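Local structure of oxidoreductase (Azotobacter vinelandii, 7D5M) at residues A[168-174]-A[269-275]; A[201-207]-A[259-263]; A[2-6]-A[35-39]. The protein binds NAD+ in a Rossmann-fold domain and is probably an NAD-dependent dehydrogenase of the Gfo/Idh/MocA family, homologous to inositol dehydrogenase. One frame throughout, in Å; residues are numbered along the deposited sequence.

Interaction 1 (A[168-174]-A[269-275])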
loop_
_atom_site.group_PDB
_atom_site.type_symbol
_atom_site.label_atom_id
_atom_site.label_comp_id
_atom_site.label_asym_id
_atom_site.label_seq_id
_atom_site.Cartn_x
_atom_site.Cartn_y
_atom_site.Cartn_z
ATOM N N VAL A 168 -11.112 17.986 10.101
ATOM C CA VAL A 168 -9.686 18.123 9.714
ATOM C C VAL A 168 -8.873 17.270 10.688
ATOM O O VAL A 168 -8.761 17.663 11.857
ATOM C CB VAL A 168 -9.241 19.595 9.724
ATOM C CG1 VAL A 168 -7.884 19.738 9.053
ATOM C CG2 VAL A 168 -10.278 20.495 9.062
ATOM N N HIS A 169 -8.363 16.132 10.217
ATOM C CA HIS A 169 -7.598 15.149 11.026
ATOM C C HIS A 169 -6.118 15.264 10.678
ATOM O O HIS A 169 -5.748 14.989 9.533
ATOM C CB HIS A 169 -8.154 13.742 10.829
ATOM C CG HIS A 169 -9.424 13.559 11.572
ATOM N ND1 HIS A 169 -9.853 12.332 12.005
ATOM C CD2 HIS A 169 -10.323 14.462 12.013
ATOM C CE1 HIS A 169 -10.999 12.477 12.636
ATOM N NE2 HIS A 169 -11.316 13.771 12.651
ATOM N N MET A 170 -5.323 15.658 11.661
ATOM C CA MET A 170 -3.889 15.972 11.495
ATOM C C MET A 170 -3.093 15.103 12.458
ATOM O O MET A 170 -3.538 14.904 13.612
ATOM C CB MET A 170 -3.646 17.448 11.791
ATOM C CG MET A 170 -4.201 18.346 10.717
ATOM S SD MET A 170 -4.434 20.012 11.292
ATOM C CE MET A 170 -5.996 19.864 12.162
ATOM N N GLN A 171 -1.951 14.601 11.997
ATOM C CA GLN A 171 -0.995 13.929 12.890
ATOM C C GLN A 171 0.416 14.235 12.405
ATOM O O GLN A 171 0.634 14.406 11.195
ATOM C CB GLN A 171 -1.286 12.432 12.998
ATOM C CG GLN A 171 -1.018 11.639 11.727
ATOM C CD GLN A 171 -1.059 10.141 11.934
ATOM O OE1 GLN A 171 -2.108 9.564 12.221
ATOM N NE2 GLN A 171 0.086 9.494 11.776
ATOM N N PHE A 172 1.327 14.335 13.353
ATOM C CA PHE A 172 2.774 14.178 13.104
ATOM C C PHE A 172 3.283 13.313 14.251
ATOM O O PHE A 172 3.518 13.838 15.346
ATOM C CB PHE A 172 3.461 15.535 12.943
ATOM C CG PHE A 172 4.809 15.472 12.270
ATOM C CD1 PHE A 172 5.569 14.311 12.278
ATOM C CD2 PHE A 172 5.328 16.589 11.634
ATOM C CE1 PHE A 172 6.814 14.272 11.672
ATOM C CE2 PHE A 172 6.580 16.552 11.042
ATOM C CZ PHE A 172 7.315 15.391 11.048
ATOM N N ALA A 173 3.328 12.005 14.019
ATOM C CA ALA A 173 3.515 10.978 15.066
ATOM C C ALA A 173 4.608 10.011 14.620
ATOM O O ALA A 173 4.306 9.052 13.898
ATOM C CB ALA A 173 2.209 10.269 15.323
ATOM N N HIS A 174 5.846 10.290 15.024
ATOM C CA HIS A 174 7.038 9.453 14.757
ATOM C C HIS A 174 7.479 8.782 16.061
ATOM O O HIS A 174 6.978 9.161 17.128
ATOM C CB HIS A 174 8.153 10.291 14.124
ATOM C CG HIS A 174 8.782 11.255 15.067
ATOM N ND1 HIS A 174 9.811 10.889 15.918
ATOM C CD2 HIS A 174 8.540 12.560 15.291
ATOM C CE1 HIS A 174 10.176 11.944 16.629
ATOM N NE2 HIS A 174 9.425 12.986 16.242
ATOM N N HIS A 269 7.803 8.729 10.357
ATOM C CA HIS A 269 7.489 10.181 10.327
ATOM C C HIS A 269 6.018 10.385 10.660
ATOM O O HIS A 269 5.724 11.042 11.662
ATOM C CB HIS A 269 7.870 10.798 8.975
ATOM C CG HIS A 269 8.785 11.968 9.090
ATOM N ND1 HIS A 269 8.523 13.175 8.470
ATOM C CD2 HIS A 269 9.968 12.114 9.726
ATOM C CE1 HIS A 269 9.504 14.014 8.725
ATOM N NE2 HIS A 269 10.403 13.389 9.507
ATOM N N GLY A 270 5.140 9.819 9.837
ATOM C CA GLY A 270 3.699 9.746 10.129
ATOM C C GLY A 270 3.084 11.124 10.182
ATOM O O GLY A 270 2.272 11.364 11.074
ATOM N N GLN A 271 3.471 12.028 9.279
ATOM C CA GLN A 271 2.762 13.324 9.150
ATOM C C GLN A 271 1.658 13.154 8.104
ATOM O O GLN A 271 1.970 12.934 6.937
ATOM C CB GLN A 271 3.688 14.478 8.770
ATOM C CG GLN A 271 2.944 15.799 8.779
ATOM C CD GLN A 271 3.721 16.985 8.262
ATOM O OE1 GLN A 271 3.214 18.101 8.282
ATOM N NE2 GLN A 271 4.945 16.757 7.795
ATOM N N LYS A 272 0.408 13.241 8.525
ATOM C CA LYS A 272 -0.744 13.045 7.623
ATOM C C LYS A 272 -1.774 14.134 7.902
ATOM O O LYS A 272 -1.906 14.578 9.058
ATOM C CB LYS A 272 -1.331 11.642 7.797
ATOM C CG LYS A 272 -0.331 10.496 7.641
ATOM C CD LYS A 272 -0.852 9.100 7.990
ATOM C CE LYS A 272 -0.039 8.020 7.309
ATOM N NZ LYS A 272 -0.267 6.667 7.874
ATOM N N ILE A 273 -2.488 14.540 6.864
ATOM C CA ILE A 273 -3.660 15.433 7.023
ATOM C C ILE A 273 -4.785 14.865 6.167
ATOM O O ILE A 273 -4.567 14.566 4.991
ATOM C CB ILE A 273 -3.340 16.900 6.692
ATOM C CG1 ILE A 273 -4.601 17.761 6.802
ATOM C CG2 ILE A 273 -2.670 17.054 5.336
ATOM C CD1 ILE A 273 -4.322 19.227 6.956
ATOM N N ARG A 274 -5.938 14.654 6.788
ATOM C CA ARG A 274 -7.151 14.203 6.074
ATOM C C ARG A 274 -8.197 15.292 6.274
ATOM O O ARG A 274 -8.503 15.618 7.431
ATOM C CB ARG A 274 -7.643 12.851 6.594
ATOM C CG ARG A 274 -8.856 12.313 5.851
ATOM C CD ARG A 274 -9.302 10.952 6.361
ATOM N NE ARG A 274 -10.415 10.419 5.597
ATOM C CZ ARG A 274 -10.324 9.767 4.444
ATOM N NH1 ARG A 274 -9.150 9.532 3.871
ATOM N NH2 ARG A 274 -11.424 9.336 3.857
ATOM N N VAL A 275 -8.685 15.856 5.185
ATOM C CA VAL A 275 -9.791 16.844 5.232
ATOM C C VAL A 275 -11.038 16.113 4.762
ATOM O O VAL A 275 -11.020 15.581 3.643
ATOM C CB VAL A 275 -9.491 18.082 4.375
ATOM C CG1 VAL A 275 -10.628 19.087 4.464
ATOM C CG2 VAL A 275 -8.167 18.715 4.760
#
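The ring of F172 carries Q271 on one face: CB of Q271 stands 3.9 Å from the ring centroid, almost straight above the ring, and the extended side chain runs on until its amide lies 9° from parallel to it. This cluster sits at one end of an antiparallel strand pair, 168-173 with 271-275, in the mixed sheet of the C-terminal alpha/beta domain. At the rim H269 comes in, its backbone O 3.3 Å from CD1 of F172, while CZ of F172 sits over one face of the imidazole, offset toward that ring's edge, the two planes at 54°. H169 with R274 and Q171 with K272 are the hydrogen-bonded pairs; H169 N to R274 O is 2.8 Å. On the face of F172, M170 and V168 lie alongside I273, CG of M170 3.9 Å from CD1 of I273. H169 and R274, on the other face, reach the second subunit, at its Y245 and N264, and R274 also pairs with E283 and E295. G270 O accepts from two donors on opposite faces of its carbonyl plane: A173 N at 3.2 Å and Q171 NE2 at 3.0 Å, with G270 O lying in the plane of the Q171 amide.

Interaction 2 (A[201-207]-A[259-263])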
loop_
_atom_site.group_PDB
_atom_site.type_symbol
_atom_site.label_atom_id
_atom_site.label_comp_id
_atom_site.label_asym_id
_atom_site.label_seq_id
_atom_site.Cartn_x
_atom_site.Cartn_y
_atom_site.Cartn_z
ATOM N N TYR A 201 7.305 20.420 23.909
ATOM C CA TYR A 201 8.181 19.655 22.996
ATOM C C TYR A 201 7.373 19.341 21.726
ATOM O O TYR A 201 7.431 20.164 20.798
ATOM C CB TYR A 201 8.845 18.462 23.690
ATOM C CG TYR A 201 9.504 17.538 22.698
ATOM C CD1 TYR A 201 10.044 18.040 21.523
ATOM C CD2 TYR A 201 9.556 16.168 22.900
ATOM C CE1 TYR A 201 10.616 17.208 20.577
ATOM C CE2 TYR A 201 10.144 15.324 21.972
ATOM C CZ TYR A 201 10.672 15.846 20.805
ATOM O OH TYR A 201 11.219 15.016 19.865
ATOM N N VAL A 202 6.630 18.232 21.661
ATOM C CA VAL A 202 6.083 17.759 20.349
ATOM C C VAL A 202 5.006 18.700 19.784
ATOM O O VAL A 202 4.875 18.732 18.548
ATOM C CB VAL A 202 5.604 16.294 20.372
ATOM C CG1 VAL A 202 6.786 15.355 20.566
ATOM C CG2 VAL A 202 4.491 16.035 21.372
ATOM N N LEU A 203 4.239 19.430 20.600
ATOM C CA LEU A 203 3.206 20.358 20.056
ATOM C C LEU A 203 3.895 21.338 19.102
ATOM O O LEU A 203 3.455 21.480 17.940
ATOM C CB LEU A 203 2.524 21.099 21.206
ATOM C CG LEU A 203 1.552 20.256 22.030
ATOM C CD1 LEU A 203 1.263 20.935 23.364
ATOM C CD2 LEU A 203 0.272 19.987 21.263
ATOM N N GLY A 204 4.961 21.966 19.590
ATOM C CA GLY A 204 5.742 22.970 18.849
ATOM C C GLY A 204 6.614 22.324 17.797
ATOM O O GLY A 204 6.753 22.898 16.696
ATOM N N ASP A 205 7.196 21.167 18.104
ATOM C CA ASP A 205 8.245 20.563 17.245
ATOM C C ASP A 205 7.595 19.948 16.001
ATOM O O ASP A 205 8.150 20.092 14.887
ATOM C CB ASP A 205 9.065 19.527 18.005
ATOM C CG ASP A 205 10.342 19.158 17.282
ATOM O OD1 ASP A 205 11.177 20.054 17.095
ATOM O OD2 ASP A 205 10.478 17.988 16.879
ATOM N N VAL A 206 6.473 19.253 16.172
ATOM C CA VAL A 206 5.886 18.487 15.037
ATOM C C VAL A 206 4.409 18.835 14.837
ATOM O O VAL A 206 4.008 18.934 13.682
ATOM C CB VAL A 206 6.154 16.977 15.184
ATOM C CG1 VAL A 206 7.645 16.671 15.047
ATOM C CG2 VAL A 206 5.591 16.404 16.475
ATOM N N GLY A 207 3.628 19.060 15.895
ATOM C CA GLY A 207 2.187 19.343 15.759
ATOM C C GLY A 207 1.906 20.532 14.850
ATOM O O GLY A 207 0.899 20.504 14.107
ATOM N N TRP A 259 -2.895 14.887 16.468
ATOM C CA TRP A 259 -2.072 13.952 17.264
ATOM C C TRP A 259 -0.597 14.294 17.038
ATOM O O TRP A 259 -0.112 14.124 15.907
ATOM C CB TRP A 259 -2.407 12.497 16.923
ATOM C CG TRP A 259 -1.527 11.526 17.639
ATOM C CD1 TRP A 259 -0.998 11.660 18.890
ATOM C CD2 TRP A 259 -1.070 10.256 17.146
ATOM N NE1 TRP A 259 -0.237 10.566 19.208
ATOM C CE2 TRP A 259 -0.266 9.688 18.155
ATOM C CE3 TRP A 259 -1.281 9.539 15.961
ATOM C CZ2 TRP A 259 0.330 8.438 18.005
ATOM C CZ3 TRP A 259 -0.693 8.304 15.811
ATOM C CH2 TRP A 259 0.103 7.762 16.825
ATOM N N SER A 260 0.077 14.822 18.062
ATOM C CA SER A 260 1.524 15.156 18.062
ATOM C C SER A 260 2.273 14.076 18.842
ATOM O O SER A 260 1.871 13.810 19.986
ATOM C CB SER A 260 1.766 16.525 18.673
ATOM O OG SER A 260 0.968 17.522 18.053
ATOM N N SER A 261 3.315 13.454 18.282
ATOM C CA SER A 261 4.030 12.388 19.030
ATOM C C SER A 261 5.463 12.205 18.544
ATOM O O SER A 261 5.708 12.295 17.329
ATOM C CB SER A 261 3.262 11.089 18.979
ATOM O OG SER A 261 3.784 10.168 19.922
ATOM N N ALA A 262 6.365 11.938 19.485
ATOM C CA ALA A 262 7.740 11.479 19.220
ATOM C C ALA A 262 7.921 10.066 19.782
ATOM O O ALA A 262 9.044 9.558 19.712
ATOM C CB ALA A 262 8.727 12.452 19.815
ATOM N N VAL A 263 6.842 9.437 20.259
ATOM C CA VAL A 263 6.894 8.102 20.928
ATOM C C VAL A 263 5.949 7.112 20.223
ATOM O O VAL A 263 5.598 6.073 20.825
ATOM C CB VAL A 263 6.587 8.244 22.431
ATOM C CG1 VAL A 263 7.616 9.135 23.097
ATOM C CG2 VAL A 263 5.186 8.764 22.693
#
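Here a helix of the C-terminal alpha/beta domain packs on the domain's mixed sheet: the first turns of helix 202-217 lie across the end of strand 255-261, with Y201 at the N-cap position. The short segment axes run 7.4 Å apart at 101°. On the helix, V202 does most of the touching and splits its two methyls between S260 on the strand and A262 just past its end. CG1 meets CB of A262 at 3.6 Å, while CG2, standing between the backbone N and the carbonyl carbon (chi1 -67°), faces S260, 3.7 Å from its backbone O. The same A262 methyl also takes the hydroxyl end of Y201, whose OH lies 3.6 Å from A262 CB and is hydrogen-bonded to H177; the Y201 ring has V202 CG1 over one face. Further along the helix, S260 OG comes 3.2 Å from CA of G207, a close approach that its lack of a side chain allows, and V206 CG2 lies 4.1 Å from S261 N. V202 O accepts from both V206 N and G207 N in a pi-type turn. S261 OG, also hydrogen-bonded to N243, accepts from V263 N in an ST turn round A262. D205 forms a salt bridge with R191 and its O accepts from K115, both NAD-binding residues. No hydrogen bond crosses, so helix and strand are held by close apolar fit.

Interaction 3 (A[2-6]-A[35-39])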
loop_
_atom_site.group_PDB
_atom_site.type_symbol
_atom_site.label_atom_id
_atom_site.label_comp_id
_atom_site.label_asym_id
_atom_site.label_seq_id
_atom_site.Cartn_x
_atom_site.Cartn_y
_atom_site.Cartn_z
ATOM N N ILE A 2 9.729 24.427 -13.686
ATOM C CA ILE A 2 10.952 25.184 -13.314
ATOM C C ILE A 2 12.100 24.637 -14.161
ATOM O O ILE A 2 12.211 23.419 -14.279
ATOM C CB ILE A 2 11.217 25.065 -11.805
ATOM C CG1 ILE A 2 10.151 25.841 -11.024
ATOM C CG2 ILE A 2 12.635 25.484 -11.463
ATOM C CD1 ILE A 2 10.197 25.655 -9.525
ATOM N N ASN A 3 12.923 25.518 -14.728
ATOM C CA ASN A 3 14.083 25.083 -15.550
ATOM C C ASN A 3 15.359 25.793 -15.097
ATOM O O ASN A 3 16.369 25.664 -15.800
ATOM C CB ASN A 3 13.798 25.276 -17.038
ATOM C CG ASN A 3 13.560 26.718 -17.416
ATOM O OD1 ASN A 3 13.822 27.623 -16.629
ATOM N ND2 ASN A 3 13.089 26.930 -18.632
ATOM N N GLY A 4 15.329 26.482 -13.956
ATOM C CA GLY A 4 16.522 27.077 -13.324
ATOM C C GLY A 4 16.779 28.504 -13.774
ATOM O O GLY A 4 17.776 29.101 -13.330
ATOM N N SER A 5 15.921 29.052 -14.628
ATOM C CA SER A 5 16.025 30.450 -15.102
ATOM C C SER A 5 15.873 31.372 -13.889
ATOM O O SER A 5 15.087 31.040 -12.957
ATOM C CB SER A 5 15.017 30.724 -16.179
ATOM O OG SER A 5 13.713 30.646 -15.646
ATOM N N LYS A 6 16.596 32.488 -13.866
ATOM C CA LYS A 6 16.548 33.392 -12.692
ATOM C C LYS A 6 15.135 33.972 -12.553
ATOM O O LYS A 6 14.451 34.205 -13.562
ATOM C CB LYS A 6 17.625 34.472 -12.772
ATOM C CG LYS A 6 17.473 35.485 -13.889
ATOM C CD LYS A 6 18.560 36.557 -13.833
ATOM C CE LYS A 6 19.949 36.014 -14.080
ATOM N NZ LYS A 6 20.992 36.988 -13.683
ATOM N N ARG A 35 19.760 27.058 -4.576
ATOM C CA ARG A 35 19.196 26.478 -5.811
ATOM C C ARG A 35 18.650 27.592 -6.707
ATOM O O ARG A 35 18.045 28.560 -6.185
ATOM C CB ARG A 35 18.106 25.472 -5.462
ATOM C CG ARG A 35 17.793 24.517 -6.601
ATOM C CD ARG A 35 16.749 23.539 -6.118
ATOM N NE ARG A 35 16.597 22.396 -6.996
ATOM C CZ ARG A 35 15.878 21.323 -6.698
ATOM N NH1 ARG A 35 15.188 21.287 -5.572
ATOM N NH2 ARG A 35 15.790 20.325 -7.559
ATOM N N ASP A 36 18.879 27.473 -8.019
ATOM C CA ASP A 36 18.201 28.312 -9.045
ATOM C C ASP A 36 18.517 29.797 -8.836
ATOM O O ASP A 36 17.656 30.632 -9.148
ATOM C CB ASP A 36 16.684 28.109 -9.034
ATOM C CG ASP A 36 16.261 26.657 -9.139
ATOM O OD1 ASP A 36 17.006 25.878 -9.761
ATOM O OD2 ASP A 36 15.189 26.319 -8.589
ATOM N N GLN A 37 19.702 30.112 -8.324
ATOM C CA GLN A 37 20.209 31.505 -8.260
ATOM C C GLN A 37 19.325 32.349 -7.324
ATOM O O GLN A 37 19.207 33.566 -7.583
ATOM C CB GLN A 37 20.227 32.129 -9.664
ATOM C CG GLN A 37 20.840 31.244 -10.750
ATOM C CD GLN A 37 20.816 31.912 -12.106
ATOM O OE1 GLN A 37 21.614 32.803 -12.387
ATOM N NE2 GLN A 37 19.888 31.498 -12.958
ATOM N N SER A 38 18.713 31.771 -6.279
ATOM C CA SER A 38 17.809 32.528 -5.363
ATOM C C SER A 38 18.627 33.371 -4.378
ATOM O O SER A 38 18.391 34.607 -4.275
ATOM C CB SER A 38 16.860 31.614 -4.624
ATOM O OG SER A 38 15.878 31.094 -5.513
ATOM N N PHE A 39 19.542 32.721 -3.666
ATOM C CA PHE A 39 20.410 33.324 -2.628
ATOM C C PHE A 39 21.864 32.947 -2.909
ATOM O O PHE A 39 22.128 31.885 -3.526
ATOM C CB PHE A 39 20.016 32.836 -1.228
ATOM C CG PHE A 39 18.650 33.258 -0.767
ATOM C CD1 PHE A 39 17.517 32.588 -1.192
ATOM C CD2 PHE A 39 18.495 34.349 0.075
ATOM C CE1 PHE A 39 16.262 32.990 -0.767
ATOM C CE2 PHE A 39 17.235 34.739 0.509
ATOM C CZ PHE A 39 16.120 34.067 0.074
#
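Two consecutive residues with positive phi, D36 and Q37, turn the chain after helix 26-34 so that both side chains meet G4, itself at phi 91°, in the N-terminal segment. The one hydrogen bond across the contact comes from Q37: NE2 gives to G4 O at 3.2 Å, lying in the carbonyl plane with a C=O...N angle of 158°. Extended beyond CG (chi2 180°), the same side chain passes obliquely across K6, with NE2 3.7 Å from K6 CB. NE2 also donates to Q59 O of the third subunit, so this amide joins two chains. Beside it, D36 lays its carboxylate against G4 and I2: OD1 is 3.8 Å from G4 CA, and OD2 is 3.9 Å from CG2 of I2, crossing that side chain at about a right angle. Replacing Q37 by an alanine is likely to leave G4 O and Q59 O of the third subunit without this donor and K6 CB without its cover. Within the N-terminal segment, N3 OD1 accepts from S5 N in an Asx turn. The one hydrogen bond between the segments is thus a neutral amide-to-carbonyl bond, and the charge of D36 is answered by a salt bridge to R320 outside them.

In the fold
Interactions 1 and 2 are buried and share one sheet: strand 165-173 lies between 271-277 and 255-261, and M170 O to W259 N, at 2.9 Å, is a probable hydrogen bond between strands 165-173 and 255-261. V206 on the helix packs against F172, and interaction 2 falls within the stretch of chain that interaction 1 spans. Their chemistry differs: backbone bonding along a strand pair in the first, apolar helix-on-sheet contact in the second. Interaction 3 is separate, its centre about 31 and 34 Å from theirs. Only partly buried, it joins loops by a single side-chain bond and leans on the third subunit, which interaction 1 also meets through H269; interactions 1 and 2 both touch the second.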